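Local coordinates for protein cellulase IBT99 (Metagenomes, PDB 6WBT) that probably hydrolyses 6-phospho-alpha-glucosides as a family 4 glycoside hydrolase, and binds NAD, manganese and glucose 6-phosphate, at residues A[19-24]-A[34-39]; A[252-257]-A[270-275]; A[259-264]-A[377-382]. One frame throughout, in Å; residues are numbered along the deposited sequence.

Contact 1. Residues A[19-24]-A[34-39]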
loop_
_atom_site.group_PDB
_atom_site.type_symbol
_atom_site.label_atom_id
_atom_site.label_comp_id
_atom_site.label_asym_id
_atom_site.label_seq_id
_atom_site.Cartn_x
_atom_site.Cartn_y
_atom_site.Cartn_z
ATOM N N GLY A 19 29.799 7.269 -33.224
ATOM C CA GLY A 19 28.421 7.503 -33.623
ATOM C C GLY A 19 27.782 8.648 -32.861
ATOM O O GLY A 19 27.195 9.556 -33.458
ATOM N N ILE A 20 27.892 8.627 -31.529
ATOM C CA ILE A 20 27.250 9.657 -30.724
ATOM C C ILE A 20 27.988 10.987 -30.806
ATOM O O ILE A 20 27.388 12.036 -30.550
ATOM C CB ILE A 20 27.120 9.214 -29.254
ATOM C CG1 ILE A 20 28.466 9.318 -28.535
ATOM C CG2 ILE A 20 26.575 7.794 -29.172
ATOM C CD1 ILE A 20 28.350 9.329 -27.030
ATOM N N VAL A 21 29.279 10.975 -31.151
ATOM C CA VAL A 21 29.996 12.230 -31.363
ATOM C C VAL A 21 29.410 12.973 -32.554
ATOM O O VAL A 21 29.178 14.187 -32.497
ATOM C CB VAL A 21 31.503 11.967 -31.542
ATOM C CG1 VAL A 21 32.191 13.191 -32.125
ATOM C CG2 VAL A 21 32.138 11.593 -30.215
ATOM N N LYS A 22 29.150 12.255 -33.649
ATOM C CA LYS A 22 28.538 12.879 -34.816
ATOM C C LYS A 22 27.100 13.292 -34.528
ATOM O O LYS A 22 26.653 14.356 -34.974
ATOM C CB LYS A 22 28.603 11.925 -36.009
ATOM C CG LYS A 22 28.342 12.577 -37.359
ATOM C CD LYS A 22 26.889 12.445 -37.785
ATOM C CE LYS A 22 26.658 13.080 -39.146
ATOM N NZ LYS A 22 25.234 12.984 -39.572
ATOM N N ASP A 23 26.362 12.466 -33.783
ATOM C CA ASP A 23 24.999 12.829 -33.412
ATOM C C ASP A 23 24.973 14.013 -32.455
ATOM O O ASP A 23 23.988 14.762 -32.424
ATOM C CB ASP A 23 24.286 11.625 -32.798
ATOM C CG ASP A 23 23.913 10.580 -33.832
ATOM O OD1 ASP A 23 23.226 10.933 -34.814
ATOM O OD2 ASP A 23 24.316 9.410 -33.671
ATOM N N LEU A 24 26.036 14.203 -31.672
ATOM C CA LEU A 24 26.123 15.376 -30.809
ATOM C C LEU A 24 26.521 16.622 -31.592
ATOM O O LEU A 24 26.047 17.721 -31.285
ATOM C CB LEU A 24 27.116 15.121 -29.674
ATOM C CG LEU A 24 27.307 16.251 -28.660
ATOM C CD1 LEU A 24 26.007 16.549 -27.929
ATOM C CD2 LEU A 24 28.414 15.910 -27.676
ATOM N N LYS A 34 31.678 23.682 -25.283
ATOM C CA LYS A 34 32.964 24.294 -24.968
ATOM C C LYS A 34 34.110 23.353 -25.315
ATOM O O LYS A 34 35.022 23.715 -26.066
ATOM C CB LYS A 34 33.017 24.680 -23.490
ATOM C CG LYS A 34 34.421 24.910 -22.955
ATOM C CD LYS A 34 34.453 24.752 -21.444
ATOM C CE LYS A 34 35.876 24.720 -20.911
ATOM N NZ LYS A 34 35.908 24.343 -19.470
ATOM N N GLU A 35 34.077 22.135 -24.774
ATOM C CA GLU A 35 35.079 21.121 -25.063
ATOM C C GLU A 35 34.407 19.757 -25.119
ATOM O O GLU A 35 33.369 19.533 -24.491
ATOM C CB GLU A 35 36.198 21.098 -24.013
ATOM C CG GLU A 35 37.158 22.273 -24.085
ATOM C CD GLU A 35 38.226 22.206 -23.013
ATOM O OE1 GLU A 35 39.420 22.102 -23.364
ATOM O OE2 GLU A 35 37.869 22.249 -21.818
ATOM N N LEU A 36 35.015 18.848 -25.877
ATOM C CA LEU A 36 34.581 17.459 -25.958
ATOM C C LEU A 36 35.669 16.588 -25.346
ATOM O O LEU A 36 36.812 16.600 -25.814
ATOM C CB LEU A 36 34.306 17.047 -27.404
ATOM C CG LEU A 36 33.610 15.698 -27.600
ATOM C CD1 LEU A 36 32.171 15.760 -27.109
ATOM C CD2 LEU A 36 33.668 15.261 -29.056
ATOM N N TRP A 37 35.318 15.840 -24.304
ATOM C CA TRP A 37 36.275 15.040 -23.554
ATOM C C TRP A 37 35.980 13.558 -23.734
ATOM O O TRP A 37 34.824 13.133 -23.634
ATOM C CB TRP A 37 36.249 15.408 -22.068
ATOM C CG TRP A 37 36.968 16.686 -21.762
ATOM C CD1 TRP A 37 36.482 17.953 -21.896
ATOM C CD2 TRP A 37 38.307 16.819 -21.269
ATOM N NE1 TRP A 37 37.435 18.868 -21.517
ATOM C CE2 TRP A 37 38.565 18.197 -21.129
ATOM C CE3 TRP A 37 39.313 15.909 -20.934
ATOM C CZ2 TRP A 37 39.785 18.686 -20.667
ATOM C CZ3 TRP A 37 40.525 16.396 -20.475
ATOM C CH2 TRP A 37 40.750 17.772 -20.346
ATOM N N LEU A 38 37.025 12.780 -23.996
ATOM C CA LEU A 38 36.936 11.329 -24.093
ATOM C C LEU A 38 37.722 10.740 -22.930
ATOM O O LEU A 38 38.952 10.848 -22.888
ATOM C CB LEU A 38 37.476 10.832 -25.432
ATOM C CG LEU A 38 36.758 11.316 -26.693
ATOM C CD1 LEU A 38 37.402 10.709 -27.928
ATOM C CD2 LEU A 38 35.271 10.988 -26.642
ATOM N N TYR A 39 37.018 10.123 -21.987
ATOM C CA TYR A 39 37.633 9.508 -20.822
ATOM C C TYR A 39 37.472 7.998 -20.887
ATOM O O TYR A 39 36.421 7.491 -21.293
ATOM C CB TYR A 39 37.018 10.038 -19.525
ATOM C CG TYR A 39 37.378 9.220 -18.305
ATOM C CD1 TYR A 39 38.632 9.329 -17.718
ATOM C CD2 TYR A 39 36.464 8.338 -17.740
ATOM C CE1 TYR A 39 38.967 8.581 -16.602
ATOM C CE2 TYR A 39 36.789 7.587 -16.626
ATOM C CZ TYR A 39 38.041 7.712 -16.062
ATOM O OH TYR A 39 38.364 6.964 -14.953
#

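Contact 2. Residues A[252-257]-A[270-275]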
loop_
_atom_site.group_PDB
_atom_site.type_symbol
_atom_site.label_atom_id
_atom_site.label_comp_id
_atom_site.label_asym_id
_atom_site.label_seq_id
_atom_site.Cartn_x
_atom_site.Cartn_y
_atom_site.Cartn_z
ATOM N N ALA A 252 6.586 -12.466 -33.107
ATOM C CA ALA A 252 5.300 -12.898 -33.644
ATOM C C ALA A 252 4.636 -13.921 -32.732
ATOM O O ALA A 252 3.421 -13.867 -32.509
ATOM C CB ALA A 252 5.485 -13.470 -35.049
ATOM N N LEU A 253 5.417 -14.860 -32.196
ATOM C CA LEU A 253 4.852 -15.871 -31.306
ATOM C C LEU A 253 4.399 -15.256 -29.989
ATOM O O LEU A 253 3.329 -15.600 -29.472
ATOM C CB LEU A 253 5.871 -16.984 -31.055
ATOM C CG LEU A 253 6.123 -18.011 -32.165
ATOM C CD1 LEU A 253 4.806 -18.551 -32.708
ATOM C CD2 LEU A 253 6.989 -17.449 -33.287
ATOM N N ILE A 254 5.195 -14.342 -29.431
ATOM C CA ILE A 254 4.843 -13.731 -28.153
ATOM C C ILE A 254 3.624 -12.829 -28.306
ATOM O O ILE A 254 2.733 -12.817 -27.449
ATOM C CB ILE A 254 6.050 -12.969 -27.576
ATOM C CG1 ILE A 254 7.222 -13.927 -27.351
ATOM C CG2 ILE A 254 5.673 -12.272 -26.279
ATOM C CD1 ILE A 254 8.448 -13.267 -26.761
ATOM N N SER A 255 3.561 -12.065 -29.399
ATOM C CA SER A 255 2.420 -11.189 -29.633
ATOM C C SER A 255 1.159 -11.949 -30.023
ATOM O O SER A 255 0.075 -11.356 -30.022
ATOM C CB SER A 255 2.758 -10.163 -30.717
ATOM O OG SER A 255 3.124 -10.801 -31.928
ATOM N N SER A 256 1.271 -13.235 -30.354
ATOM C CA SER A 256 0.104 -14.039 -30.696
ATOM C C SER A 256 -0.467 -14.785 -29.499
ATOM O O SER A 256 -1.684 -15.002 -29.437
ATOM C CB SER A 256 0.456 -15.041 -31.799
ATOM O OG SER A 256 0.854 -14.378 -32.985
HETATM N N MSE A 257 0.375 -15.180 -28.551
HETATM C CA MSE A 257 -0.079 -15.911 -27.374
HETATM C C MSE A 257 -0.660 -14.962 -26.330
HETATM O O MSE A 257 -1.660 -15.272 -25.684
HETATM C CB MSE A 257 1.072 -16.721 -26.773
HETATM C CG MSE A 257 1.690 -17.720 -27.740
HETATM SE SE MSE A 257 3.323 -18.546 -27.066
HETATM C CE MSE A 257 2.557 -19.619 -25.633
ATOM N N TYR A 270 13.329 -14.627 -21.978
ATOM C CA TYR A 270 12.637 -15.010 -20.753
ATOM C C TYR A 270 11.474 -15.957 -21.027
ATOM O O TYR A 270 11.352 -17.000 -20.377
ATOM C CB TYR A 270 12.140 -13.764 -20.015
ATOM C CG TYR A 270 13.244 -12.928 -19.412
ATOM C CD1 TYR A 270 13.761 -13.229 -18.158
ATOM C CD2 TYR A 270 13.770 -11.839 -20.093
ATOM C CE1 TYR A 270 14.772 -12.468 -17.601
ATOM C CE2 TYR A 270 14.780 -11.073 -19.544
ATOM C CZ TYR A 270 15.277 -11.392 -18.299
ATOM O OH TYR A 270 16.283 -10.632 -17.747
ATOM N N LEU A 271 10.611 -15.608 -21.981
ATOM C CA LEU A 271 9.469 -16.452 -22.303
ATOM C C LEU A 271 9.848 -17.656 -23.153
ATOM O O LEU A 271 9.116 -18.652 -23.150
ATOM C CB LEU A 271 8.394 -15.634 -23.022
ATOM C CG LEU A 271 7.776 -14.490 -22.218
ATOM C CD1 LEU A 271 6.751 -13.739 -23.053
ATOM C CD2 LEU A 271 7.149 -15.014 -20.936
HETATM N N MSE A 272 10.959 -17.590 -23.879
HETATM C CA MSE A 272 11.377 -18.699 -24.729
HETATM C C MSE A 272 12.865 -19.033 -24.591
HETATM O O MSE A 272 13.618 -18.895 -25.553
HETATM C CB MSE A 272 11.059 -18.383 -26.195
HETATM C CG MSE A 272 9.612 -17.985 -26.453
HETATM SE SE MSE A 272 9.349 -17.037 -28.139
HETATM C CE MSE A 272 9.406 -18.550 -29.366
ATOM N N PRO A 273 13.295 -19.476 -23.402
ATOM C CA PRO A 273 14.698 -19.896 -23.266
ATOM C C PRO A 273 15.010 -21.181 -24.012
ATOM O O PRO A 273 16.171 -21.401 -24.377
ATOM C CB PRO A 273 14.869 -20.064 -21.750
ATOM C CG PRO A 273 13.505 -20.378 -21.262
ATOM C CD PRO A 273 12.571 -19.574 -22.123
ATOM N N ASP A 274 14.011 -22.034 -24.250
ATOM C CA ASP A 274 14.248 -23.262 -25.003
ATOM C C ASP A 274 14.697 -22.957 -26.426
ATOM O O ASP A 274 15.682 -23.523 -26.915
ATOM C CB ASP A 274 12.985 -24.126 -25.014
ATOM C CG ASP A 274 12.876 -25.020 -23.796
ATOM O OD1 ASP A 274 13.843 -25.075 -23.006
ATOM O OD2 ASP A 274 11.825 -25.673 -23.631
ATOM N N SER A 275 13.987 -22.055 -27.107
ATOM C CA SER A 275 14.295 -21.754 -28.499
ATOM C C SER A 275 15.544 -20.899 -28.664
ATOM O O SER A 275 15.961 -20.662 -29.803
ATOM C CB SER A 275 13.105 -21.056 -29.158
ATOM O OG SER A 275 12.829 -19.817 -28.527
#

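Contact 3. Residues A[259-264]-A[377-382]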
loop_
_atom_site.group_PDB
_atom_site.type_symbol
_atom_site.label_atom_id
_atom_site.label_comp_id
_atom_site.label_asym_id
_atom_site.label_seq_id
_atom_site.Cartn_x
_atom_site.Cartn_y
_atom_site.Cartn_z
ATOM N N THR A 259 -2.123 -11.247 -26.121
ATOM C CA THR A 259 -2.659 -10.286 -27.075
ATOM C C THR A 259 -2.964 -8.924 -26.461
ATOM O O THR A 259 -3.564 -8.078 -27.132
ATOM C CB THR A 259 -3.926 -10.849 -27.722
ATOM O OG1 THR A 259 -4.931 -11.042 -26.718
ATOM C CG2 THR A 259 -3.630 -12.180 -28.395
ATOM N N ASP A 260 -2.569 -8.687 -25.209
ATOM C CA ASP A 260 -2.858 -7.402 -24.581
ATOM C C ASP A 260 -1.996 -6.293 -25.172
ATOM O O ASP A 260 -2.511 -5.296 -25.689
ATOM C CB ASP A 260 -2.652 -7.496 -23.068
ATOM C CG ASP A 260 -3.699 -8.353 -22.386
ATOM O OD1 ASP A 260 -4.895 -8.210 -22.717
ATOM O OD2 ASP A 260 -3.325 -9.170 -21.519
ATOM N N TYR A 261 -0.676 -6.450 -25.105
ATOM C CA TYR A 261 0.258 -5.405 -25.492
ATOM C C TYR A 261 1.241 -5.942 -26.523
ATOM O O TYR A 261 1.354 -7.150 -26.744
ATOM C CB TYR A 261 1.022 -4.866 -24.273
ATOM C CG TYR A 261 0.156 -4.618 -23.058
ATOM C CD1 TYR A 261 -1.023 -3.891 -23.155
ATOM C CD2 TYR A 261 0.514 -5.120 -21.815
ATOM C CE1 TYR A 261 -1.819 -3.666 -22.047
ATOM C CE2 TYR A 261 -0.274 -4.901 -20.701
ATOM C CZ TYR A 261 -1.439 -4.174 -20.823
ATOM O OH TYR A 261 -2.227 -3.953 -19.716
ATOM N N LEU A 262 1.954 -5.019 -27.161
ATOM C CA LEU A 262 3.066 -5.385 -28.028
ATOM C C LEU A 262 4.315 -5.585 -27.178
ATOM O O LEU A 262 4.724 -4.658 -26.470
ATOM C CB LEU A 262 3.303 -4.311 -29.080
ATOM C CG LEU A 262 2.296 -4.294 -30.230
ATOM C CD1 LEU A 262 2.464 -3.046 -31.078
ATOM C CD2 LEU A 262 2.455 -5.546 -31.079
ATOM N N PRO A 263 4.945 -6.754 -27.218
ATOM C CA PRO A 263 6.002 -7.058 -26.253
ATOM C C PRO A 263 7.318 -6.376 -26.581
ATOM O O PRO A 263 7.615 -6.046 -27.731
ATOM C CB PRO A 263 6.142 -8.580 -26.363
ATOM C CG PRO A 263 5.778 -8.867 -27.780
ATOM C CD PRO A 263 4.698 -7.876 -28.141
ATOM N N ASN A 264 8.112 -6.167 -25.534
ATOM C CA ASN A 264 9.497 -5.773 -25.725
ATOM C C ASN A 264 10.266 -6.917 -26.375
ATOM O O ASN A 264 9.945 -8.095 -26.192
ATOM C CB ASN A 264 10.137 -5.385 -24.391
ATOM C CG ASN A 264 11.503 -4.737 -24.556
ATOM O OD1 ASN A 264 12.393 -5.285 -25.208
ATOM N ND2 ASN A 264 11.672 -3.560 -23.966
ATOM N N SER A 377 -2.187 0.939 -12.023
ATOM C CA SER A 377 -2.091 -0.496 -11.789
ATOM C C SER A 377 -1.944 -1.256 -13.101
ATOM O O SER A 377 -2.516 -0.876 -14.127
ATOM C CB SER A 377 -3.320 -0.994 -11.030
ATOM O OG SER A 377 -3.248 -0.639 -9.659
ATOM N N ILE A 378 -1.169 -2.336 -13.062
ATOM C CA ILE A 378 -0.975 -3.204 -14.221
ATOM C C ILE A 378 -1.637 -4.546 -13.928
ATOM O O ILE A 378 -1.736 -4.941 -12.757
ATOM C CB ILE A 378 0.517 -3.367 -14.555
ATOM C CG1 ILE A 378 1.259 -4.041 -13.399
ATOM C CG2 ILE A 378 1.139 -2.012 -14.873
ATOM C CD1 ILE A 378 2.734 -4.266 -13.667
ATOM N N PRO A 379 -2.116 -5.269 -14.941
ATOM C CA PRO A 379 -2.811 -6.538 -14.685
ATOM C C PRO A 379 -1.889 -7.586 -14.074
ATOM O O PRO A 379 -0.673 -7.414 -13.962
ATOM C CB PRO A 379 -3.314 -6.962 -16.071
ATOM C CG PRO A 379 -2.530 -6.151 -17.047
ATOM C CD PRO A 379 -2.190 -4.871 -16.356
ATOM N N ARG A 380 -2.502 -8.708 -13.683
ATOM C CA ARG A 380 -1.814 -9.690 -12.847
ATOM C C ARG A 380 -0.669 -10.372 -13.587
ATOM O O ARG A 380 0.409 -10.574 -13.014
ATOM C CB ARG A 380 -2.813 -10.729 -12.331
ATOM C CG ARG A 380 -2.166 -11.948 -11.689
ATOM C CD ARG A 380 -3.202 -12.953 -11.208
ATOM N NE ARG A 380 -3.689 -12.653 -9.864
ATOM C CZ ARG A 380 -4.826 -12.018 -9.600
ATOM N NH1 ARG A 380 -5.608 -11.609 -10.590
ATOM N NH2 ARG A 380 -5.184 -11.793 -8.343
ATOM N N PHE A 381 -0.879 -10.740 -14.854
ATOM C CA PHE A 381 0.142 -11.490 -15.584
ATOM C C PHE A 381 1.443 -10.710 -15.709
ATOM O O PHE A 381 2.526 -11.306 -15.721
ATOM C CB PHE A 381 -0.373 -11.876 -16.970
ATOM C CG PHE A 381 0.682 -12.464 -17.865
ATOM C CD1 PHE A 381 1.248 -13.694 -17.574
ATOM C CD2 PHE A 381 1.109 -11.787 -18.996
ATOM C CE1 PHE A 381 2.218 -14.239 -18.394
ATOM C CE2 PHE A 381 2.079 -12.326 -19.820
ATOM C CZ PHE A 381 2.634 -13.554 -19.519
ATOM N N TYR A 382 1.364 -9.385 -15.799
ATOM C CA TYR A 382 2.557 -8.563 -15.935
ATOM C C TYR A 382 3.115 -8.111 -14.594
ATOM O O TYR A 382 4.295 -7.753 -14.519
ATOM C CB TYR A 382 2.252 -7.353 -16.818
ATOM C CG TYR A 382 1.595 -7.748 -18.120
ATOM C CD1 TYR A 382 2.356 -8.142 -19.210
ATOM C CD2 TYR A 382 0.215 -7.753 -18.249
ATOM C CE1 TYR A 382 1.761 -8.515 -20.397
ATOM C CE2 TYR A 382 -0.391 -8.124 -19.433
ATOM C CZ TYR A 382 0.388 -8.504 -20.504
ATOM O OH TYR A 382 -0.203 -8.878 -21.686
#

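Contact 1. Residues A[19-24]-A[34-39]
Val21 and Leu36 hold the pair of CA atoms nearest each other, 8.8 Å apart, between the helix segment 19-24 and the strand segment 34-39, a separation bridged by side chains without any hydrogen bond. Leu36 reaches into the gap with its two methyls divided between successive turns of the helix. Its CD2 meets the fork of Val21, at 4.0 Å from CG1 and 4.1 Å from CG2, with the two side chains running at a slant to each other. Its other methyl, CD1, lies 3.8 Å from Leu24 CD2, and here the two leucines lie alongside each other, pointing opposite ways. Because CG of Leu24 stands anti to the backbone N (chi1 -179°), this longer side chain can extend toward the strand from the next turn, while the compact, beta-branched Val21 suits the nearer one. Helix 17-25 is the crossover of the beta-alpha-beta unit formed with the parallel strands 5-10 and 33-39, the opening of the Rossmann fold that binds NAD. Val21 accordingly also touches Ile9 of strand 5-10, and Leu38, which follows Leu36 on the same side of its strand, packs on Ile9 and on Val53 of helix 43-60. The alternation of the strand sends polar and aromatic groups the other way: Trp37 NE1 makes a weak bond of 3.4 Å to Glu35 OE2 in the plane of the indole, and the same oxygen has a long salt bridge to Lys34 NZ. Lys6 adds a cation-pi contact to the Trp37 ring, and Tyr39 at the end of the segment touches the bound NAD.

Contact 2. Residues A[252-257]-A[270-275]
Ile254 is at the middle of this wholly apolar contact, splitting its branches between Leu271 and the selenomethionine Met272. Its CG2 lies 3.7 Å from Leu271 CD1, while CG1 comes 3.8 Å from the selenium of Met272; Ile254 CD1 is 4.1 Å from both Leu271 CD1 and that selenium. With CG2 anti to the backbone N and CG1 beside it (chi1 -60°), the beta-branch can serve both partners from one position. The long, flexible chain of Met272 bends at its last torsion, chi3 78°, and brings CE to 4.2 Å from Leu253 CB at the more exposed margin. An alanine at Ile254 would probably deprive the selenium and Leu271 CD1 of their shared partner and open a gap between helix 251-257 and the linker that enters helix 274-277. Both elements belong to the C-terminal domain of the family 4 glycosyl hydrolases, and the linker also lies at the subunit interface: Leu271 O accepts a hydrogen bond from Ser421 OG of the second subunit, and Met272 packs on Leu422 of that chain. No hydrogen bond joins the two segments; within them, Ser256 OG donates to Ala252 O one turn back in the helix (2.7 Å), and Ser275 OG reaches Met272 O from above the carbonyl plane (3.2 Å).

Contact 3. Residues A[259-264]-A[377-382]
Tyr382 reaches from the first turn of helix 380-402 to Asp260 and Tyr261. With CG anti to the carbonyl carbon (chi1 -51°), CB directs the ring across to these two loop residues. CD2 is the first atom across, 3.8 Å from Tyr261 CE2. Farther out, CE2 lies 3.5 Å from the same Tyr261 carbon, which sits over one face of the Tyr382 ring toward its rim; on the other side of the ring CE1 lies 3.9 Å from Tyr261 CD2, and CZ comes 3.6 Å from that atom. The two ring planes make 41°, an oblique pairing, while Phe381 CD2 lies over the opposite face. At the tip, OH donates to Asp260 OD2 (3.1 Å), which offers its anti lone pair near the plane of the ring, with the carboxylate turned 64° from it. A tyrosine thus combines aromatic packing with a polar end. The contact fastens the start of helix 380-402, whose N-cap position is Pro379, to the loop entering strand 262-263 of the antiparallel sheet in the C-terminal domain; Trp204 of that sheet meets Tyr382 edge-to-face. Tyr261 OH touches the proline ring, 3.5 Å from Pro379 CG. Met410 of the second subunit packs against both Asp260 and Tyr382.

Overall arrangement
Contact 1 comes first along the chain, in the NAD-binding Rossmann part, and lies on the far side of the chain's centre from the other two, its centre about 39 Å from that of contact 2 and 38 Å from that of contact 3. Contacts 2 and 3 both belong to the C-terminal domain of the family 4 glycosyl hydrolases, with centres about 14 Å apart. Their segments alternate in sequence: helix 251-257 is followed by strand 262-263, then by 270-275 and much later by 377-382. They touch directly where Ile254 and Ser255 pack on Pro263. Both also border the second subunit. Contact 1 thus lies in the cofactor-binding part, and contacts 2 and 3 near the subunit interface.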